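Local coordinates for protein Methylcobalamin\: coenzyme M methyltransferase (Methanosarcina mazei, PDB 4AY7) that catalyses the transfer of a methyl group from a methylated corrinoid to coenzyme M, a zinc-dependent reaction of methanogenesis, at residues Arg287-Val292 against Ile318-Gly324; Leu255-Asp260 against Val281-Ala286; Gly153-Thr159 against Ala208-Ala214; Gln38-Leu44 against Ile327-Leu333. One frame throughout, in Å; residues are numbered along the deposited sequence.

Interaction 1 (Arg287-Val292 against Ile318-Gly324); sequences RLVGNV and IDVLAPG. With MG (magnesium ion), chain D.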
# COMPACT_ATOMS: atom_id res chain seq x y z
N ARG A 287 2.14 13.68 -5.97
CA ARG A 287 1.16 13.26 -6.96
C ARG A 287 0.08 12.46 -6.32
O ARG A 287 0.22 11.96 -5.19
CB ARG A 287 1.84 12.47 -8.05
CG ARG A 287 2.32 13.26 -9.25
CD ARG A 287 3.28 14.37 -8.86
NE ARG A 287 4.46 13.90 -8.16
CZ ARG A 287 5.22 14.62 -7.34
NH1 ARG A 287 5.04 15.92 -7.16
NH2 ARG A 287 6.27 14.07 -6.73
N LEU A 288 -1.04 12.29 -7.02
CA LEU A 288 -2.23 11.64 -6.45
C LEU A 288 -2.58 10.34 -7.18
O LEU A 288 -2.60 10.26 -8.42
CB LEU A 288 -3.42 12.59 -6.41
CG LEU A 288 -4.60 12.24 -5.50
CD1 LEU A 288 -4.20 12.22 -4.03
CD2 LEU A 288 -5.81 13.17 -5.74
N VAL A 289 -2.74 9.28 -6.39
CA VAL A 289 -3.00 7.95 -6.89
C VAL A 289 -4.37 7.55 -6.37
O VAL A 289 -4.68 7.70 -5.20
CB VAL A 289 -1.97 6.94 -6.39
CG1 VAL A 289 -2.32 5.55 -6.93
CG2 VAL A 289 -0.51 7.39 -6.72
N GLY A 290 -5.20 7.03 -7.26
CA GLY A 290 -6.57 6.63 -6.85
C GLY A 290 -7.56 6.83 -7.97
O GLY A 290 -7.15 6.82 -9.10
N ASN A 291 -8.85 7.02 -7.67
CA ASN A 291 -9.45 7.00 -6.33
C ASN A 291 -10.78 6.21 -6.30
O ASN A 291 -11.74 6.60 -5.60
CB ASN A 291 -9.73 8.42 -5.88
CG ASN A 291 -10.65 9.15 -6.82
OD1 ASN A 291 -11.01 8.61 -7.86
ND2 ASN A 291 -11.02 10.37 -6.48
N VAL A 292 -10.86 5.16 -7.11
CA VAL A 292 -12.14 4.59 -7.38
C VAL A 292 -12.51 3.71 -6.17
O VAL A 292 -11.70 2.88 -5.70
CB VAL A 292 -12.20 3.83 -8.77
CG1 VAL A 292 -13.63 3.26 -8.98
CG2 VAL A 292 -11.81 4.77 -9.94
N ILE A 318 -6.01 13.00 -11.71
CA ILE A 318 -5.31 11.91 -11.06
C ILE A 318 -4.05 11.55 -11.82
O ILE A 318 -4.02 11.63 -13.05
CB ILE A 318 -6.25 10.68 -10.93
CG1 ILE A 318 -5.87 9.90 -9.70
CG2 ILE A 318 -6.25 9.78 -12.20
CD1 ILE A 318 -6.35 10.54 -8.38
N ASP A 319 -2.98 11.25 -11.10
CA ASP A 319 -1.71 10.96 -11.69
C ASP A 319 -1.51 9.52 -12.07
O ASP A 319 -0.79 9.21 -13.03
CB ASP A 319 -0.62 11.49 -10.79
CG ASP A 319 -0.76 12.97 -10.55
OD1 ASP A 319 -0.58 13.70 -11.53
OD2 ASP A 319 -1.14 13.43 -9.45
N VAL A 320 -2.06 8.65 -11.26
CA VAL A 320 -2.07 7.21 -11.45
C VAL A 320 -3.48 6.70 -11.13
O VAL A 320 -3.98 6.92 -10.00
CB VAL A 320 -1.08 6.45 -10.56
CG1 VAL A 320 -1.33 4.93 -10.66
CG2 VAL A 320 0.41 6.82 -10.91
N LEU A 321 -4.15 6.16 -12.13
CA LEU A 321 -5.56 5.72 -11.93
C LEU A 321 -5.51 4.38 -11.21
O LEU A 321 -4.80 3.43 -11.64
CB LEU A 321 -6.28 5.56 -13.23
CG LEU A 321 -7.72 5.03 -13.25
CD1 LEU A 321 -8.56 5.98 -12.43
CD2 LEU A 321 -8.32 4.75 -14.63
N ALA A 322 -6.26 4.29 -10.11
CA ALA A 322 -6.17 3.09 -9.24
C ALA A 322 -7.37 2.99 -8.32
O ALA A 322 -8.05 3.98 -8.10
CB ALA A 322 -4.86 3.13 -8.41
N PRO A 323 -7.58 1.79 -7.68
CA PRO A 323 -8.57 1.66 -6.62
C PRO A 323 -8.23 2.62 -5.46
O PRO A 323 -7.05 2.85 -5.17
CB PRO A 323 -8.44 0.20 -6.20
CG PRO A 323 -7.88 -0.48 -7.42
CD PRO A 323 -6.93 0.50 -7.99
N GLY A 324 -9.23 3.09 -4.75
CA GLY A 324 -8.98 3.90 -3.61
C GLY A 324 -8.38 3.17 -2.41
O GLY A 324 -7.71 3.76 -1.63
MG MG D . -0.42 15.23 -13.09
O HOH W 1 -5.35 4.71 -4.16
O HOH W 2 0.06 13.97 -14.60
O HOH W 3 -2.40 15.74 -13.51
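V289 pairs with V320 and G290 with L321 where strands 287-292 and 320-323 run parallel, their axes 4.4 Å apart at closest and twisted by 41°. G290 bonds through both of its backbone polar atoms: its N donates to V320 O at 3.0 Å, and its O accepts A322 N. A positive phi of 147° would jam any beta carbon against the preceding carbonyl, so glycine suits the place, just before the cis peptide that leads into N291. Further along, V292 O receives G324 N at 2.7 Å. On one face of the sheet V289 and V320 lie side by side, and V289 CG1 also rests 3.8 Å from A322 CB. Short, beta-branched valines suit this face, which packs under helix 15-24. At the start of the pair D319 OD2 takes the N-H of L288 on its anti lone pair at 2.7 Å, nearly straight, while OD1 binds the magnesium ion at 2.2 Å. R287 CG passes against D319 CG, but its NE turns off to L23 O. Helix 275-282 brings K279 to a salt bridge with D319 OD2, helix 15-24 covers V289 and V320, and strand 265-267 flanks 287-292.

Interaction 2 (Leu255-Asp260 against Val281-Ala286); sequences LSDMAD and VIGTRA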
# COMPACT_ATOMS: atom_id res chain seq x y z
N LEU A 255 -4.26 15.78 4.87
CA LEU A 255 -3.83 15.65 3.48
C LEU A 255 -2.66 16.56 3.15
O LEU A 255 -1.71 16.11 2.54
CB LEU A 255 -5.00 15.89 2.53
CG LEU A 255 -4.75 15.50 1.09
CD1 LEU A 255 -4.26 14.04 1.00
CD2 LEU A 255 -6.05 15.70 0.28
N SER A 256 -2.73 17.83 3.53
CA SER A 256 -1.63 18.78 3.25
C SER A 256 -0.33 18.40 3.99
O SER A 256 0.74 18.43 3.42
CB SER A 256 -2.06 20.24 3.56
OG SER A 256 -1.06 21.14 3.16
N ASP A 257 -0.47 17.83 5.18
CA ASP A 257 0.67 17.32 5.99
C ASP A 257 1.23 16.06 5.35
O ASP A 257 2.44 15.92 5.30
CB ASP A 257 0.24 17.06 7.41
CG ASP A 257 -0.29 18.30 8.10
OD1 ASP A 257 0.53 19.21 8.23
OD2 ASP A 257 -1.49 18.35 8.50
N MET A 258 0.38 15.18 4.83
CA MET A 258 0.86 14.03 4.08
C MET A 258 1.73 14.43 2.92
O MET A 258 2.71 13.77 2.60
CB MET A 258 -0.35 13.22 3.57
CG MET A 258 -1.13 12.48 4.69
SD MET A 258 -2.69 11.77 4.15
CE MET A 258 -2.08 10.65 2.88
N ALA A 259 1.34 15.54 2.24
CA ALA A 259 2.03 16.02 1.07
C ALA A 259 3.40 16.55 1.40
O ALA A 259 4.22 16.65 0.50
CB ALA A 259 1.18 17.05 0.30
N ASP A 260 3.64 16.90 2.66
CA ASP A 260 4.98 17.29 3.15
C ASP A 260 5.87 16.12 3.63
O ASP A 260 6.97 16.39 4.15
CB ASP A 260 4.81 18.26 4.34
CG ASP A 260 4.25 19.61 3.96
OD1 ASP A 260 4.48 20.10 2.84
OD2 ASP A 260 3.58 20.23 4.82
N VAL A 281 -5.41 20.64 -2.94
CA VAL A 281 -4.80 20.63 -1.59
C VAL A 281 -3.30 20.34 -1.67
O VAL A 281 -2.50 21.05 -1.07
CB VAL A 281 -5.51 19.65 -0.66
CG1 VAL A 281 -4.75 19.53 0.67
CG2 VAL A 281 -6.95 20.05 -0.44
N ILE A 282 -2.91 19.36 -2.44
CA ILE A 282 -1.55 18.95 -2.45
C ILE A 282 -0.64 19.72 -3.37
O ILE A 282 0.56 19.75 -3.11
CB ILE A 282 -1.40 17.39 -2.66
CG1 ILE A 282 -1.59 17.00 -4.12
CG2 ILE A 282 -2.34 16.65 -1.70
CD1 ILE A 282 -1.57 15.50 -4.39
N GLY A 283 -1.18 20.36 -4.43
CA GLY A 283 -0.42 21.36 -5.15
C GLY A 283 0.68 20.66 -5.91
O GLY A 283 0.42 19.72 -6.66
N THR A 284 1.89 21.14 -5.78
CA THR A 284 3.04 20.56 -6.53
C THR A 284 3.83 19.53 -5.63
O THR A 284 4.79 18.92 -6.04
CB THR A 284 3.99 21.72 -6.93
OG1 THR A 284 4.65 22.23 -5.75
CG2 THR A 284 3.18 22.89 -7.55
N ARG A 285 3.38 19.32 -4.43
CA ARG A 285 4.21 18.65 -3.42
C ARG A 285 4.22 17.13 -3.52
O ARG A 285 5.16 16.47 -3.06
CB ARG A 285 3.80 19.11 -2.02
CG ARG A 285 4.28 20.52 -1.72
CD ARG A 285 3.73 20.95 -0.39
NE ARG A 285 2.29 21.07 -0.41
CZ ARG A 285 1.44 20.82 0.59
NH1 ARG A 285 1.88 20.44 1.76
NH2 ARG A 285 0.14 21.01 0.46
N ALA A 286 3.17 16.55 -4.05
CA ALA A 286 3.09 15.09 -4.25
C ALA A 286 2.07 14.86 -5.37
O ALA A 286 1.34 15.81 -5.77
CB ALA A 286 2.69 14.33 -3.00
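R285 brings its guanidinium flat over A259, whose CB stands 3.7 Å from the plane, above its centre. The short side chain of alanine lets the flat group lie close to the helix. Along the edge, NH1 meets D260 OD1 at 2.8 Å in a salt bridge that lies almost in the guanidinium plane, yet it comes to OD1 from above the carboxylate, the two planes being 54° apart. NH2 reaches S256 OG at 3.0 Å, with OG 16° out of the guanidinium plane, and NH1 adds a weak bond to S256 O. A further weak bond, from NH2 to V281 O, ties the arginine back to its own segment. The bend in its chain at chi3 (-65°) turns the charged end across the C-terminal part of helix 252-259. A leucine here would probably leave D260 OD1 and S256 OG without their donor and A259 without the flat group that covers it. Deeper in, the contact is apolar: L255 CG lies 3.9 Å from I282 CG2, and A259 CB is equally far from I282 CB. G283, with positive phi, makes the type II' turn from I282 to R285. The contact thus joins the C-terminal parts of helices 252-259 and 275-282; helix 221-238 supplies K229 to D260 OD2, and A286 leans on L266 of strand 265-267 as the chain enters strand 287-292.

Interaction 3 (Gly153-Thr159 against Ala208-Ala214); sequences GMEGPVT and AIADPVA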
# COMPACT_ATOMS: atom_id res chain seq x y z
N GLY A 153 4.18 -3.76 -1.34
CA GLY A 153 3.31 -3.24 -0.33
C GLY A 153 3.69 -3.66 1.05
O GLY A 153 4.21 -4.80 1.25
N MET A 154 3.46 -2.79 2.02
CA MET A 154 3.71 -3.12 3.41
C MET A 154 2.97 -2.17 4.31
O MET A 154 2.61 -1.07 3.92
CB MET A 154 5.20 -3.09 3.71
CG MET A 154 5.82 -1.77 3.32
SD MET A 154 7.60 -1.57 3.61
CE MET A 154 7.60 -1.22 5.36
N GLU A 155 2.78 -2.60 5.52
CA GLU A 155 2.30 -1.78 6.64
C GLU A 155 3.34 -0.72 6.95
O GLU A 155 4.53 -0.93 6.84
CB GLU A 155 1.95 -2.67 7.88
CG GLU A 155 3.09 -3.46 8.44
CD GLU A 155 3.25 -4.85 7.79
OE1 GLU A 155 3.01 -5.02 6.57
OE2 GLU A 155 3.68 -5.77 8.50
N GLY A 156 2.87 0.50 7.19
CA GLY A 156 3.76 1.65 7.37
C GLY A 156 4.16 1.77 8.84
O GLY A 156 3.61 1.06 9.72
N PRO A 157 5.09 2.68 9.14
CA PRO A 157 5.66 2.67 10.48
C PRO A 157 4.69 2.99 11.59
O PRO A 157 4.86 2.47 12.71
CB PRO A 157 6.79 3.67 10.42
CG PRO A 157 6.66 4.42 9.15
CD PRO A 157 5.77 3.62 8.23
N VAL A 158 3.65 3.76 11.33
CA VAL A 158 2.74 4.06 12.41
C VAL A 158 2.01 2.75 12.80
O VAL A 158 1.87 2.39 13.97
CB VAL A 158 1.79 5.18 12.07
CG1 VAL A 158 0.83 5.50 13.23
CG2 VAL A 158 2.60 6.42 11.66
N THR A 159 1.50 2.05 11.79
CA THR A 159 0.79 0.81 12.01
C THR A 159 1.70 -0.27 12.61
O THR A 159 1.25 -1.01 13.49
CB THR A 159 0.12 0.43 10.68
OG1 THR A 159 -0.84 1.47 10.39
CG2 THR A 159 -0.63 -0.95 10.72
N ALA A 208 4.96 0.95 -1.68
CA ALA A 208 3.73 1.54 -1.22
C ALA A 208 3.35 1.13 0.19
O ALA A 208 3.10 -0.09 0.49
CB ALA A 208 2.62 1.15 -2.16
N ILE A 209 3.34 2.09 1.12
CA ILE A 209 3.00 1.74 2.46
C ILE A 209 1.56 2.08 2.76
O ILE A 209 1.04 3.10 2.31
CB ILE A 209 3.94 2.35 3.49
CG1 ILE A 209 3.75 3.83 3.65
CG2 ILE A 209 5.42 1.97 3.16
CD1 ILE A 209 4.64 4.48 4.70
N ALA A 210 0.92 1.24 3.52
CA ALA A 210 -0.42 1.46 3.94
C ALA A 210 -0.37 1.69 5.42
O ALA A 210 0.08 0.83 6.16
CB ALA A 210 -1.33 0.30 3.55
N ASP A 211 -0.82 2.84 5.90
CA ASP A 211 -0.68 3.15 7.25
C ASP A 211 -1.98 3.58 7.89
O ASP A 211 -2.13 4.71 8.27
CB ASP A 211 0.42 4.23 7.42
CG ASP A 211 1.32 4.00 8.67
OD1 ASP A 211 0.83 3.32 9.59
OD2 ASP A 211 2.49 4.54 8.75
N PRO A 212 -2.91 2.66 8.03
CA PRO A 212 -4.22 3.05 8.54
C PRO A 212 -4.26 3.67 9.94
O PRO A 212 -5.14 4.45 10.20
CB PRO A 212 -5.00 1.75 8.50
CG PRO A 212 -3.96 0.68 8.57
CD PRO A 212 -2.93 1.27 7.62
N VAL A 213 -3.37 3.28 10.86
CA VAL A 213 -3.33 3.87 12.21
C VAL A 213 -3.08 5.42 12.15
O VAL A 213 -3.46 6.13 13.07
CB VAL A 213 -2.36 3.06 13.15
CG1 VAL A 213 -2.31 3.63 14.57
CG2 VAL A 213 -2.87 1.61 13.27
N ALA A 214 -2.42 5.89 11.13
CA ALA A 214 -2.14 7.33 11.01
C ALA A 214 -3.39 8.15 10.60
O ALA A 214 -3.35 9.39 10.60
CB ALA A 214 -0.96 7.53 10.04
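Residues 153-159 and 208-214 form a buried parallel strand pair that carries on into the loops and helical turns at the C-terminal ends of the two strands, in the core of the TIM barrel. M154 N bonds to A208 O, A210 N to M154 O at 2.9 Å, and G156 N to A210 O, the strand axes inclined at 33°. On the outer face M154 CG packs 3.8 Å from I209 CG2, the two side chains pointing the same way. Beyond the strands D211 carries the contact. Its carboxylate faces the first turn of helix 157-165 and uses both syn lone pairs: OD2 accepts V158 N at 2.9 Å and OD1 accepts T159 N. T159 OG1 also donates to OD1, at 2.6 Å on the anti lone pair, and in turn accepts V213 N at 3.1 Å. The threonine hydroxyl therefore relays the grip to the 3-10 turn 212-214; with CG2 anti to the backbone N, chi1 (-64°) leaves OG1 facing that turn. G156, at the N-cap, must be small, since a beta carbon would run into D211 OD2. An asparagine in place of D211 would probably leave one of the N-H groups of V158 or T159 without an acceptor, its amide nitrogen having no lone pair to offer. V158 CG1 closes the end against V213 CG1, 3.9 Å away. Helices 178-202 and 221-238 cover M154 and I209, strand 242-246 continues the sheet beyond I209, and P212 touches the zinc ligand C248.

Interaction 4 (Gln38-Leu44 against Ile327-Leu333); sequences QTGIVEL and IAPMTPL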
# COMPACT_ATOMS: atom_id res chain seq x y z
N GLN A 38 -3.71 -3.77 -2.22
CA GLN A 38 -3.68 -5.22 -2.45
C GLN A 38 -4.60 -5.64 -3.65
O GLN A 38 -5.70 -5.09 -3.84
CB GLN A 38 -3.98 -5.99 -1.14
CG GLN A 38 -5.42 -6.39 -0.89
CD GLN A 38 -5.82 -7.67 -1.63
OE1 GLN A 38 -4.96 -8.54 -1.81
NE2 GLN A 38 -7.07 -7.74 -2.15
N THR A 39 -4.11 -6.58 -4.44
CA THR A 39 -4.78 -7.01 -5.68
C THR A 39 -5.33 -8.47 -5.70
O THR A 39 -5.77 -8.98 -6.73
CB THR A 39 -3.76 -6.87 -6.81
OG1 THR A 39 -2.60 -7.66 -6.51
CG2 THR A 39 -3.34 -5.37 -6.97
N GLY A 40 -5.28 -9.16 -4.58
CA GLY A 40 -5.78 -10.55 -4.52
C GLY A 40 -7.30 -10.62 -4.55
O GLY A 40 -7.96 -10.01 -3.70
N ILE A 41 -7.85 -11.38 -5.52
CA ILE A 41 -9.32 -11.50 -5.68
C ILE A 41 -9.66 -12.96 -5.82
O ILE A 41 -8.89 -13.73 -6.42
CB ILE A 41 -9.90 -10.58 -6.80
CG1 ILE A 41 -9.43 -11.02 -8.18
CG2 ILE A 41 -9.47 -9.13 -6.58
CD1 ILE A 41 -10.09 -10.30 -9.35
N VAL A 42 -10.75 -13.35 -5.17
CA VAL A 42 -11.16 -14.74 -5.10
C VAL A 42 -11.33 -15.34 -6.48
O VAL A 42 -11.00 -16.49 -6.66
CB VAL A 42 -12.44 -14.92 -4.25
CG1 VAL A 42 -12.94 -16.37 -4.24
CG2 VAL A 42 -12.21 -14.41 -2.83
N GLU A 43 -11.87 -14.60 -7.45
CA GLU A 43 -12.06 -15.11 -8.83
C GLU A 43 -10.72 -15.64 -9.37
O GLU A 43 -10.66 -16.74 -9.97
CB GLU A 43 -12.67 -14.08 -9.77
CG GLU A 43 -12.79 -14.57 -11.24
CD GLU A 43 -13.69 -13.71 -12.17
OE1 GLU A 43 -14.32 -12.69 -11.75
OE2 GLU A 43 -13.76 -14.10 -13.38
N LEU A 44 -9.65 -14.91 -9.12
CA LEU A 44 -8.31 -15.25 -9.65
C LEU A 44 -7.68 -16.35 -8.77
O LEU A 44 -7.05 -17.29 -9.29
CB LEU A 44 -7.42 -14.02 -9.80
CG LEU A 44 -7.88 -13.12 -10.96
CD1 LEU A 44 -6.94 -11.95 -11.13
CD2 LEU A 44 -8.08 -13.92 -12.27
N ILE A 327 -8.35 -3.84 -3.08
CA ILE A 327 -9.47 -4.40 -3.82
C ILE A 327 -10.19 -5.37 -2.91
O ILE A 327 -9.54 -6.24 -2.22
CB ILE A 327 -8.93 -5.09 -5.07
CG1 ILE A 327 -8.13 -4.07 -5.91
CG2 ILE A 327 -10.07 -5.72 -5.90
CD1 ILE A 327 -7.67 -4.56 -7.31
N ALA A 328 -11.50 -5.27 -2.81
CA ALA A 328 -12.23 -6.27 -2.02
C ALA A 328 -12.03 -7.68 -2.68
O ALA A 328 -12.05 -7.81 -3.92
CB ALA A 328 -13.72 -5.95 -1.92
N PRO A 329 -11.83 -8.70 -1.86
CA PRO A 329 -11.56 -10.02 -2.40
C PRO A 329 -12.67 -10.56 -3.32
O PRO A 329 -12.36 -11.30 -4.26
CB PRO A 329 -11.40 -10.88 -1.17
CG PRO A 329 -10.90 -9.95 -0.11
CD PRO A 329 -11.47 -8.59 -0.42
N MET A 330 -13.93 -10.22 -3.08
CA MET A 330 -15.01 -10.68 -3.96
C MET A 330 -15.26 -9.81 -5.18
O MET A 330 -16.24 -10.04 -5.91
CB MET A 330 -16.31 -10.87 -3.18
CG MET A 330 -16.21 -12.00 -2.19
SD MET A 330 -15.95 -13.64 -2.95
CE MET A 330 -17.44 -14.06 -3.85
N THR A 331 -14.36 -8.86 -5.47
CA THR A 331 -14.45 -8.10 -6.69
C THR A 331 -14.35 -8.98 -7.97
O THR A 331 -13.36 -9.70 -8.16
CB THR A 331 -13.37 -7.01 -6.70
OG1 THR A 331 -13.56 -6.20 -5.54
CG2 THR A 331 -13.47 -6.15 -7.94
N PRO A 332 -15.34 -8.91 -8.83
CA PRO A 332 -15.19 -9.63 -10.11
C PRO A 332 -14.07 -9.12 -10.97
O PRO A 332 -13.80 -7.87 -11.02
CB PRO A 332 -16.52 -9.47 -10.79
CG PRO A 332 -17.46 -8.93 -9.77
CD PRO A 332 -16.66 -8.28 -8.69
N LEU A 333 -13.39 -10.04 -11.65
CA LEU A 333 -12.36 -9.69 -12.62
C LEU A 333 -12.82 -8.58 -13.62
O LEU A 333 -12.05 -7.63 -13.91
CB LEU A 333 -11.90 -10.94 -13.38
CG LEU A 333 -10.81 -10.76 -14.45
CD1 LEU A 333 -9.59 -10.20 -13.76
CD2 LEU A 333 -10.46 -12.08 -15.16
O HOH W 4 -13.35 -12.00 -6.71
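The amide of Q38 holds two carbonyl oxygens in its own plane: NE2 donates to I327 O at 2.9 Å, on a lone pair of that oxygen, and to G40 O in an almost straight bond. Its OE1 accepts G40 N, which comes from above the carbonyl plane, and these three bonds fix the rotation of the amide; separately, the backbone Q38 O accepts I327 N at 3.0 Å. A glutamine suits this place because it donates and accepts at once; the bend at chi2 (81°) folds its end back toward the backbone of G40. The second flat group, the carboxylate of E43, has L333 N over one face, reaching OE1 at 2.8 Å from 53° out of the plane. That N-H belongs to the first turn of helix 333-346, so E43 serves the start of a helix distant in sequence. Between them V42 N bonds to P329 O, and one water joins E43 N to P329 O and T331 O. The apolar middle is I41, whose CG2 meets I327 CG2 at 3.5 Å and whose CD1 lies near L333 CD1. V42 CG2 touches M330 SD at 3.8 Å. T331 OG1 and N both grip A328 O, shaping the type I turn from A328 to T331. Loops such as these border the active site of a TIM barrel: Q38, whose side chain lies about 10 Å from the zinc ion, binds coenzyme M, as does the neighbouring Q103.

In the fold
Interactions 1 and 3 are the buried pair, each joining neighbouring parallel strands of the same barrel sheet, their centres 17 Å apart; interaction 1 is held mainly by backbone bonds, whereas interaction 3 adds a buried carboxylate and a hydroxyl. Interaction 2 lies on the outer helices, only partly buried, and there a charged arginine does the work; it touches interaction 1 through I282, which packs on R287 and L288. Interaction 4 joins loops on the other side of the chain's centre from interaction 2; its Q38 belongs to the coenzyme M site, while E43 holds a helix start. Both strand contacts run up to the zinc site, and interaction 1 also binds magnesium at its far end.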